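Local coordinates for enterochelin esterase (Salmonella enterica subsp. enterica serovar Typhimurium, PDB 3MGA), which probably hydrolyses the ester bonds of the iron-loaded siderophore ferric enterobactin, so that the captured iron can be released inside the bacterium, at residues A[87-95]-A[380-388]; A[58-66]-A[349-357]. All coordinates share one frame; numbering follows the deposited sequence.

Contact 1: residues A[87-95]-A[380-388]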
loop_
_atom_site.group_PDB
_atom_site.type_symbol
_atom_site.label_atom_id
_atom_site.label_comp_id
_atom_site.label_asym_id
_atom_site.label_seq_id
_atom_site.Cartn_x
_atom_site.Cartn_y
_atom_site.Cartn_z
ATOM N N LEU A 87 8.216 0.449 -18.941
ATOM C CA LEU A 87 8.270 0.652 -17.497
ATOM C C LEU A 87 9.651 1.136 -17.104
ATOM O O LEU A 87 10.644 0.753 -17.723
ATOM C CB LEU A 87 7.937 -0.643 -16.764
ATOM C CG LEU A 87 6.508 -1.153 -16.943
ATOM C CD1 LEU A 87 6.347 -2.527 -16.322
ATOM C CD2 LEU A 87 5.499 -0.159 -16.351
ATOM N N SER A 88 9.717 1.985 -16.084
ATOM C CA SER A 88 10.995 2.511 -15.614
ATOM C C SER A 88 11.800 1.434 -14.878
ATOM O O SER A 88 11.251 0.463 -14.380
ATOM C CB SER A 88 10.775 3.710 -14.701
ATOM O OG SER A 88 10.095 3.310 -13.528
ATOM N N ALA A 89 13.102 1.641 -14.780
ATOM C CA ALA A 89 13.996 0.667 -14.154
ATOM C C ALA A 89 13.789 0.443 -12.657
ATOM O O ALA A 89 14.060 -0.638 -12.153
ATOM C CB ALA A 89 15.446 1.067 -14.420
ATOM N N ASN A 90 13.312 1.462 -11.956
ATOM C CA ASN A 90 13.113 1.390 -10.516
ATOM C C ASN A 90 11.692 0.996 -10.092
ATOM O O ASN A 90 11.401 0.894 -8.896
ATOM C CB ASN A 90 13.450 2.750 -9.913
ATOM C CG ASN A 90 14.895 3.172 -10.174
ATOM O OD1 ASN A 90 15.821 2.364 -10.096
ATOM N ND2 ASN A 90 15.092 4.454 -10.449
ATOM N N TRP A 91 10.832 0.748 -11.071
ATOM C CA TRP A 91 9.437 0.424 -10.827
ATOM C C TRP A 91 9.136 -0.961 -10.252
ATOM O O TRP A 91 9.839 -1.936 -10.500
ATOM C CB TRP A 91 8.646 0.586 -12.132
ATOM C CG TRP A 91 7.180 0.379 -11.983
ATOM C CD1 TRP A 91 6.265 1.313 -11.640
ATOM C CD2 TRP A 91 6.460 -0.842 -12.184
ATOM N NE1 TRP A 91 5.009 0.759 -11.609
ATOM C CE2 TRP A 91 5.103 -0.567 -11.939
ATOM C CE3 TRP A 91 6.833 -2.145 -12.533
ATOM C CZ2 TRP A 91 4.109 -1.544 -12.041
ATOM C CZ3 TRP A 91 5.844 -3.118 -12.640
ATOM C CH2 TRP A 91 4.497 -2.811 -12.388
ATOM N N ARG A 92 8.050 -1.003 -9.490
ATOM C CA ARG A 92 7.534 -2.204 -8.856
ATOM C C ARG A 92 6.043 -1.999 -8.682
ATOM O O ARG A 92 5.603 -0.900 -8.347
ATOM C CB ARG A 92 8.227 -2.437 -7.518
ATOM C CG ARG A 92 7.613 -3.497 -6.603
ATOM C CD ARG A 92 8.728 -4.064 -5.675
ATOM N NE ARG A 92 9.412 -2.992 -4.976
ATOM C CZ ARG A 92 10.639 -3.052 -4.479
ATOM N NH1 ARG A 92 11.397 -4.133 -4.624
ATOM N NH2 ARG A 92 11.124 -1.989 -3.861
ATOM N N GLY A 93 5.261 -3.041 -8.931
ATOM C CA GLY A 93 3.824 -2.923 -8.783
ATOM C C GLY A 93 3.045 -4.198 -8.998
ATOM O O GLY A 93 3.568 -5.178 -9.512
ATOM N N SER A 94 1.782 -4.158 -8.591
ATOM C CA SER A 94 0.874 -5.281 -8.710
ATOM C C SER A 94 0.152 -5.213 -10.030
ATOM O O SER A 94 0.042 -4.138 -10.642
ATOM C CB SER A 94 -0.187 -5.223 -7.612
ATOM O OG SER A 94 0.394 -5.158 -6.330
ATOM N N TYR A 95 -0.348 -6.359 -10.475
ATOM C CA TYR A 95 -1.126 -6.402 -11.704
ATOM C C TYR A 95 -2.013 -7.631 -11.668
ATOM O O TYR A 95 -1.811 -8.534 -10.849
ATOM C CB TYR A 95 -0.232 -6.419 -12.955
ATOM C CG TYR A 95 0.524 -7.713 -13.153
ATOM C CD1 TYR A 95 1.718 -7.956 -12.491
ATOM C CD2 TYR A 95 0.042 -8.692 -14.014
ATOM C CE1 TYR A 95 2.408 -9.153 -12.673
ATOM C CE2 TYR A 95 0.726 -9.880 -14.205
ATOM C CZ TYR A 95 1.902 -10.111 -13.531
ATOM O OH TYR A 95 2.573 -11.300 -13.726
ATOM N N ASP A 380 8.906 5.111 -7.138
ATOM C CA ASP A 380 8.627 4.845 -8.541
ATOM C C ASP A 380 7.662 3.665 -8.507
ATOM O O ASP A 380 8.061 2.506 -8.611
ATOM C CB ASP A 380 9.911 4.517 -9.309
ATOM C CG ASP A 380 9.667 4.248 -10.774
ATOM O OD1 ASP A 380 8.496 4.116 -11.175
ATOM O OD2 ASP A 380 10.653 4.161 -11.536
ATOM N N GLY A 381 6.390 4.001 -8.316
ATOM C CA GLY A 381 5.291 3.047 -8.217
ATOM C C GLY A 381 4.046 3.843 -7.853
ATOM O O GLY A 381 4.067 5.079 -7.921
ATOM N N GLY A 382 2.976 3.166 -7.433
ATOM C CA GLY A 382 1.734 3.866 -7.107
ATOM C C GLY A 382 1.003 3.528 -5.820
ATOM O O GLY A 382 1.613 3.264 -4.786
ATOM N N HIS A 383 -0.325 3.590 -5.898
ATOM C CA HIS A 383 -1.228 3.309 -4.779
ATOM C C HIS A 383 -1.247 1.781 -4.710
ATOM O O HIS A 383 -2.250 1.132 -5.010
ATOM C CB HIS A 383 -2.602 3.896 -5.118
ATOM C CG HIS A 383 -3.493 4.102 -3.938
ATOM N ND1 HIS A 383 -3.411 5.224 -3.141
ATOM C CD2 HIS A 383 -4.506 3.357 -3.438
ATOM C CE1 HIS A 383 -4.321 5.150 -2.188
ATOM N NE2 HIS A 383 -5.005 4.031 -2.350
ATOM N N ASP A 384 -0.130 1.218 -4.266
ATOM C CA ASP A 384 0.074 -0.215 -4.338
ATOM C C ASP A 384 0.700 -0.809 -3.065
ATOM O O ASP A 384 1.775 -0.394 -2.659
ATOM C CB ASP A 384 1.010 -0.385 -5.546
ATOM C CG ASP A 384 1.082 -1.793 -6.081
ATOM O OD1 ASP A 384 0.939 -2.783 -5.334
ATOM O OD2 ASP A 384 1.334 -1.885 -7.294
ATOM N N ALA A 385 0.031 -1.781 -2.447
ATOM C CA ALA A 385 0.553 -2.429 -1.212
ATOM C C ALA A 385 1.881 -3.201 -1.415
ATOM O O ALA A 385 2.610 -3.435 -0.461
ATOM C CB ALA A 385 -0.501 -3.332 -0.579
ATOM N N LEU A 386 2.186 -3.605 -2.641
ATOM C CA LEU A 386 3.450 -4.277 -2.906
ATOM C C LEU A 386 4.600 -3.294 -2.633
ATOM O O LEU A 386 5.639 -3.677 -2.107
ATOM C CB LEU A 386 3.509 -4.779 -4.338
ATOM C CG LEU A 386 4.777 -5.522 -4.757
ATOM C CD1 LEU A 386 4.844 -6.852 -4.062
ATOM C CD2 LEU A 386 4.790 -5.707 -6.269
ATOM N N CYS A 387 4.401 -2.023 -2.973
ATOM C CA CYS A 387 5.412 -0.993 -2.727
ATOM C C CYS A 387 5.378 -0.574 -1.273
ATOM O O CYS A 387 6.432 -0.429 -0.632
ATOM C CB CYS A 387 5.182 0.251 -3.596
ATOM S SG CYS A 387 5.209 -0.031 -5.374
ATOM N N TRP A 388 4.169 -0.371 -0.742
ATOM C CA TRP A 388 4.038 0.071 0.646
ATOM C C TRP A 388 4.699 -0.877 1.627
ATOM O O TRP A 388 5.259 -0.431 2.615
ATOM C CB TRP A 388 2.582 0.265 1.100
ATOM C CG TRP A 388 1.720 1.162 0.274
ATOM C CD1 TRP A 388 2.099 2.282 -0.388
ATOM C CD2 TRP A 388 0.291 1.096 0.159
ATOM N NE1 TRP A 388 1.008 2.875 -0.987
ATOM C CE2 TRP A 388 -0.116 2.171 -0.649
ATOM C CE3 TRP A 388 -0.682 0.206 0.637
ATOM C CZ2 TRP A 388 -1.454 2.380 -1.001
ATOM C CZ3 TRP A 388 -2.018 0.416 0.280
ATOM C CH2 TRP A 388 -2.387 1.492 -0.521
HETATM O O HOH W 1 7.489 4.327 -13.647
HETATM O O HOH W 2 9.734 1.325 -6.807
HETATM O O HOH W 3 3.182 0.265 -8.213
#

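Contact 2: residues A[58-66]-A[349-357]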
loop_
_atom_site.group_PDB
_atom_site.type_symbol
_atom_site.label_atom_id
_atom_site.label_comp_id
_atom_site.label_asym_id
_atom_site.label_seq_id
_atom_site.Cartn_x
_atom_site.Cartn_y
_atom_site.Cartn_z
ATOM N N THR A 58 -1.399 -1.606 -11.466
ATOM C CA THR A 58 -1.532 -0.460 -10.569
ATOM C C THR A 58 -0.631 0.709 -10.991
ATOM O O THR A 58 0.572 0.546 -11.188
ATOM C CB THR A 58 -1.210 -0.851 -9.105
ATOM O OG1 THR A 58 -2.069 -1.917 -8.705
ATOM C CG2 THR A 58 -1.406 0.332 -8.158
ATOM N N GLY A 59 -1.237 1.883 -11.137
ATOM C CA GLY A 59 -0.510 3.091 -11.522
ATOM C C GLY A 59 0.060 3.122 -12.935
ATOM O O GLY A 59 0.878 3.985 -13.249
ATOM N N VAL A 60 -0.345 2.190 -13.790
ATOM C CA VAL A 60 0.154 2.181 -15.159
ATOM C C VAL A 60 -0.990 2.130 -16.178
ATOM O O VAL A 60 -1.016 2.943 -17.104
ATOM C CB VAL A 60 1.140 1.036 -15.408
ATOM C CG1 VAL A 60 1.619 1.062 -16.866
ATOM C CG2 VAL A 60 2.311 1.148 -14.467
ATOM N N THR A 61 -1.927 1.196 -16.003
ATOM C CA THR A 61 -3.062 1.073 -16.913
ATOM C C THR A 61 -4.417 1.270 -16.237
ATOM O O THR A 61 -5.446 0.876 -16.787
ATOM C CB THR A 61 -3.084 -0.303 -17.611
ATOM O OG1 THR A 61 -3.323 -1.340 -16.648
ATOM C CG2 THR A 61 -1.774 -0.556 -18.361
ATOM N N ASP A 62 -4.434 1.889 -15.062
ATOM C CA ASP A 62 -5.693 2.109 -14.331
ATOM C C ASP A 62 -6.131 3.581 -14.357
ATOM O O ASP A 62 -5.654 4.364 -15.169
ATOM C CB ASP A 62 -5.578 1.574 -12.893
ATOM C CG ASP A 62 -4.507 2.285 -12.072
ATOM O OD1 ASP A 62 -3.932 3.280 -12.555
ATOM O OD2 ASP A 62 -4.235 1.841 -10.934
ATOM N N HIS A 63 -7.045 3.944 -13.466
ATOM C CA HIS A 63 -7.564 5.302 -13.389
ATOM C C HIS A 63 -6.570 6.322 -12.830
ATOM O O HIS A 63 -6.753 7.522 -13.026
ATOM C CB HIS A 63 -8.816 5.322 -12.520
ATOM C CG HIS A 63 -8.546 5.016 -11.081
ATOM N ND1 HIS A 63 -8.312 6.000 -10.145
ATOM C CD2 HIS A 63 -8.452 3.838 -10.422
ATOM C CE1 HIS A 63 -8.097 5.441 -8.967
ATOM N NE2 HIS A 63 -8.175 4.129 -9.110
ATOM N N HIS A 64 -5.539 5.867 -12.118
ATOM C CA HIS A 64 -4.552 6.792 -11.553
ATOM C C HIS A 64 -3.776 7.544 -12.645
ATOM O O HIS A 64 -3.338 8.678 -12.431
ATOM C CB HIS A 64 -3.600 6.078 -10.576
ATOM C CG HIS A 64 -4.283 5.548 -9.352
ATOM N ND1 HIS A 64 -4.548 6.332 -8.249
ATOM C CD2 HIS A 64 -4.763 4.314 -9.058
ATOM C CE1 HIS A 64 -5.158 5.605 -7.329
ATOM N NE2 HIS A 64 -5.304 4.378 -7.797
ATOM N N GLN A 65 -3.612 6.916 -13.807
ATOM C CA GLN A 65 -2.933 7.554 -14.939
ATOM C C GLN A 65 -3.942 7.948 -16.017
ATOM O O GLN A 65 -3.542 8.312 -17.123
ATOM C CB GLN A 65 -1.904 6.601 -15.567
ATOM C CG GLN A 65 -0.774 6.177 -14.653
ATOM C CD GLN A 65 0.112 7.329 -14.223
ATOM O OE1 GLN A 65 0.812 7.240 -13.218
ATOM N NE2 GLN A 65 0.077 8.418 -14.972
ATOM N N ASN A 66 -5.241 7.896 -15.698
ATOM C CA ASN A 66 -6.292 8.197 -16.687
ATOM C C ASN A 66 -5.982 7.492 -17.995
ATOM O O ASN A 66 -6.125 8.058 -19.073
ATOM C CB ASN A 66 -6.442 9.705 -16.918
ATOM C CG ASN A 66 -7.092 10.408 -15.753
ATOM O OD1 ASN A 66 -7.710 9.775 -14.896
ATOM N ND2 ASN A 66 -6.984 11.730 -15.726
ATOM N N ALA A 349 4.895 8.801 -1.024
ATOM C CA ALA A 349 3.902 8.838 -2.096
ATOM C C ALA A 349 4.583 8.452 -3.403
ATOM O O ALA A 349 5.767 8.735 -3.599
ATOM C CB ALA A 349 3.283 10.206 -2.204
ATOM N N GLY A 350 3.841 7.793 -4.287
ATOM C CA GLY A 350 4.387 7.340 -5.558
ATOM C C GLY A 350 4.084 8.278 -6.712
ATOM O O GLY A 350 3.061 8.952 -6.713
ATOM N N VAL A 351 4.983 8.305 -7.699
ATOM C CA VAL A 351 4.832 9.148 -8.881
ATOM C C VAL A 351 3.750 8.601 -9.820
ATOM O O VAL A 351 3.320 9.296 -10.745
ATOM C CB VAL A 351 6.174 9.324 -9.647
ATOM C CG1 VAL A 351 7.171 10.090 -8.804
ATOM C CG2 VAL A 351 6.765 7.968 -10.088
ATOM N N ARG A 352 3.319 7.357 -9.579
ATOM C CA ARG A 352 2.265 6.720 -10.370
ATOM C C ARG A 352 0.868 6.940 -9.750
ATOM O O ARG A 352 -0.079 6.231 -10.074
ATOM C CB ARG A 352 2.518 5.222 -10.513
ATOM C CG ARG A 352 3.787 4.818 -11.254
ATOM C CD ARG A 352 3.706 5.187 -12.697
ATOM N NE ARG A 352 4.667 4.470 -13.533
ATOM C CZ ARG A 352 4.710 4.573 -14.862
ATOM N NH1 ARG A 352 3.856 5.368 -15.495
ATOM N NH2 ARG A 352 5.607 3.887 -15.562
ATOM N N GLU A 353 0.756 7.894 -8.833
ATOM C CA GLU A 353 -0.531 8.264 -8.227
ATOM C C GLU A 353 -0.503 9.783 -8.129
ATOM O O GLU A 353 -0.396 10.334 -7.028
ATOM C CB GLU A 353 -0.751 7.586 -6.868
ATOM C CG GLU A 353 0.438 7.674 -5.897
ATOM C CD GLU A 353 0.181 7.019 -4.552
ATOM O OE1 GLU A 353 1.149 6.900 -3.773
ATOM O OE2 GLU A 353 -0.969 6.611 -4.269
ATOM N N PRO A 354 -0.573 10.463 -9.301
ATOM C CA PRO A 354 -0.501 11.919 -9.471
ATOM C C PRO A 354 -1.288 12.730 -8.466
ATOM O O PRO A 354 -0.723 13.610 -7.819
ATOM C CB PRO A 354 -1.075 12.141 -10.877
ATOM C CG PRO A 354 -0.763 10.926 -11.606
ATOM C CD PRO A 354 -0.712 9.787 -10.604
ATOM N N ILE A 355 -2.578 12.441 -8.342
ATOM C CA ILE A 355 -3.428 13.183 -7.428
ATOM C C ILE A 355 -2.856 13.098 -6.021
ATOM O O ILE A 355 -2.607 14.121 -5.380
ATOM C CB ILE A 355 -4.893 12.687 -7.461
ATOM C CG1 ILE A 355 -5.507 12.934 -8.847
ATOM C CG2 ILE A 355 -5.726 13.405 -6.412
ATOM C CD1 ILE A 355 -6.982 12.552 -8.961
ATOM N N VAL A 356 -2.626 11.874 -5.559
ATOM C CA VAL A 356 -2.079 11.649 -4.228
ATOM C C VAL A 356 -0.690 12.269 -4.103
ATOM O O VAL A 356 -0.400 12.951 -3.128
ATOM C CB VAL A 356 -2.025 10.152 -3.890
ATOM C CG1 VAL A 356 -1.303 9.917 -2.550
ATOM C CG2 VAL A 356 -3.434 9.572 -3.865
ATOM N N PHE A 357 0.155 12.049 -5.106
ATOM C CA PHE A 357 1.510 12.595 -5.102
ATOM C C PHE A 357 1.524 14.125 -4.974
ATOM O O PHE A 357 2.248 14.685 -4.143
ATOM C CB PHE A 357 2.243 12.168 -6.365
ATOM C CG PHE A 357 3.679 12.591 -6.402
ATOM C CD1 PHE A 357 4.645 11.862 -5.728
ATOM C CD2 PHE A 357 4.072 13.704 -7.124
ATOM C CE1 PHE A 357 5.968 12.247 -5.759
ATOM C CE2 PHE A 357 5.396 14.084 -7.163
ATOM C CZ PHE A 357 6.345 13.351 -6.481
HETATM O O HOH W 4 -3.894 9.529 -8.184
#

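Contact 1: residues A[87-95]-A[380-388]
Ser94 and Asp384 are joined by a two-pronged set of hydrogen bonds. The backbone N of Ser94 donates to Asp384 OD2 at 2.7 Å on its syn lone pair, nearly straight at 162°, while Ser94 OG donates to Asp384 OD1 at 2.6 Å, also on the syn side. A chi1 of -164°, which turns CG away from the backbone N of Asp384, carries the carboxylate across to the start of strand 92-100. On the anti side, tilted 35° out of the carboxylate plane, OD1 also accepts from Leu386 N at 3.1 Å, the capping bond that goes with Asp384 as N-cap of the helix starting at Ala385. Four separate grips fix the group's rotation, for a water that also takes up Arg92 O and Gly382 N donates to Asp384 OD2.

The start of strand 92-100, in the N-terminal, E-set-like part of the chain, is thereby bound to the loop after strand 373-379 of the alpha/beta-hydrolase sheet and to the start of helix 385-399.

At the Trp91 end the polar contacts are C-H...O or edge contacts and water bridges. Trp91 CA points its hydrogen at Asp380 O (3.3 Å), and Asp380 OD1 sits at the edge of the indole, 3.6 Å from Trp91 CD1, with carboxylate and ring planes steeply inclined. One water links Asp380 OD1 to Ser88 OG; another donates to both Asn90 O and Asp380 O.

Nonpolar packing comes from Leu386, whose CD2 branch lies 3.6 Å from Arg92 CG, the two side chains crossing at about a right angle. Beyond that methylene the arginine bends away, and its NH2 bonds to Pro158 O.

Contact 2: residues A[58-66]-A[349-357]
Arg352 lays its aliphatic chain against the backbone carbonyl of Gly59, and this is the tight part of the contact: Gly59 O is 3.1 Å from Arg352 CD and also close to CB and CG. Gly59, with a positive phi (68°), brings its carbonyl up to the arginine chain. Bent at chi2 (-67°), that chain turns its guanidinium to the Val60 CG2 methyl, which stands over the centre of one face, 4.1 Å above the plane. From the other end of the loop, Gln65 OE1 reaches 3.2 Å from Arg352 CA and 3.6 Å from Arg352 CD, near the guanidinium plane at its edge but without a hydrogen bond to it.

The loop is held in shape by Asp62, which accepts from Gly59 N through OD2 and from His64 N through OD1, the latter forming an Asx turn. The loop so shaped packs against the turn between strand 344-350 and helix 354-367 of the hydrolase domain. At the N-cap of that helix, Glu353 bonds through OE1 to Gly350 N and Ser313, and through OE2 to His383, a pairing consistent with the acid and histidine of a catalytic triad.

The His64 side is looser. Its CB is 3.6 Å from Arg352 O, and His64 O touches Pro354 CD at 3.4 Å, but the ring comes no nearer than 4.2 Å, from His64 ND1 to Glu353 CB. A water bridges ND1 to Ile355 N, the latter bond weak. With no direct hydrogen bond between the segments, shape and the pull between carbonyl oxygens and the arginine's polarised methylenes probably carry the adhesion.

In the fold
Contacts 1 and 2 lie side by side at one domain interface, their centres about 10 Å apart. Their segments alternate along the chain: 58-66, 87-95, 349-357, then 380-388. The first two belong to the E-set-like domain, following strand 52-57 and leading into its neighbour 92-100; the last two come at the ends of the adjacent parallel strands 344-350 and 373-379, the second the outermost strand of the hydrolase sheet. A probable hydrogen bond from Arg352 N to Gly381 O (2.9 Å) joins them, and the His64 and His383 rings meet. Because His383 also touches Ser289 of a probable nucleophile elbow, the N-terminal domain appears to border the presumed active site.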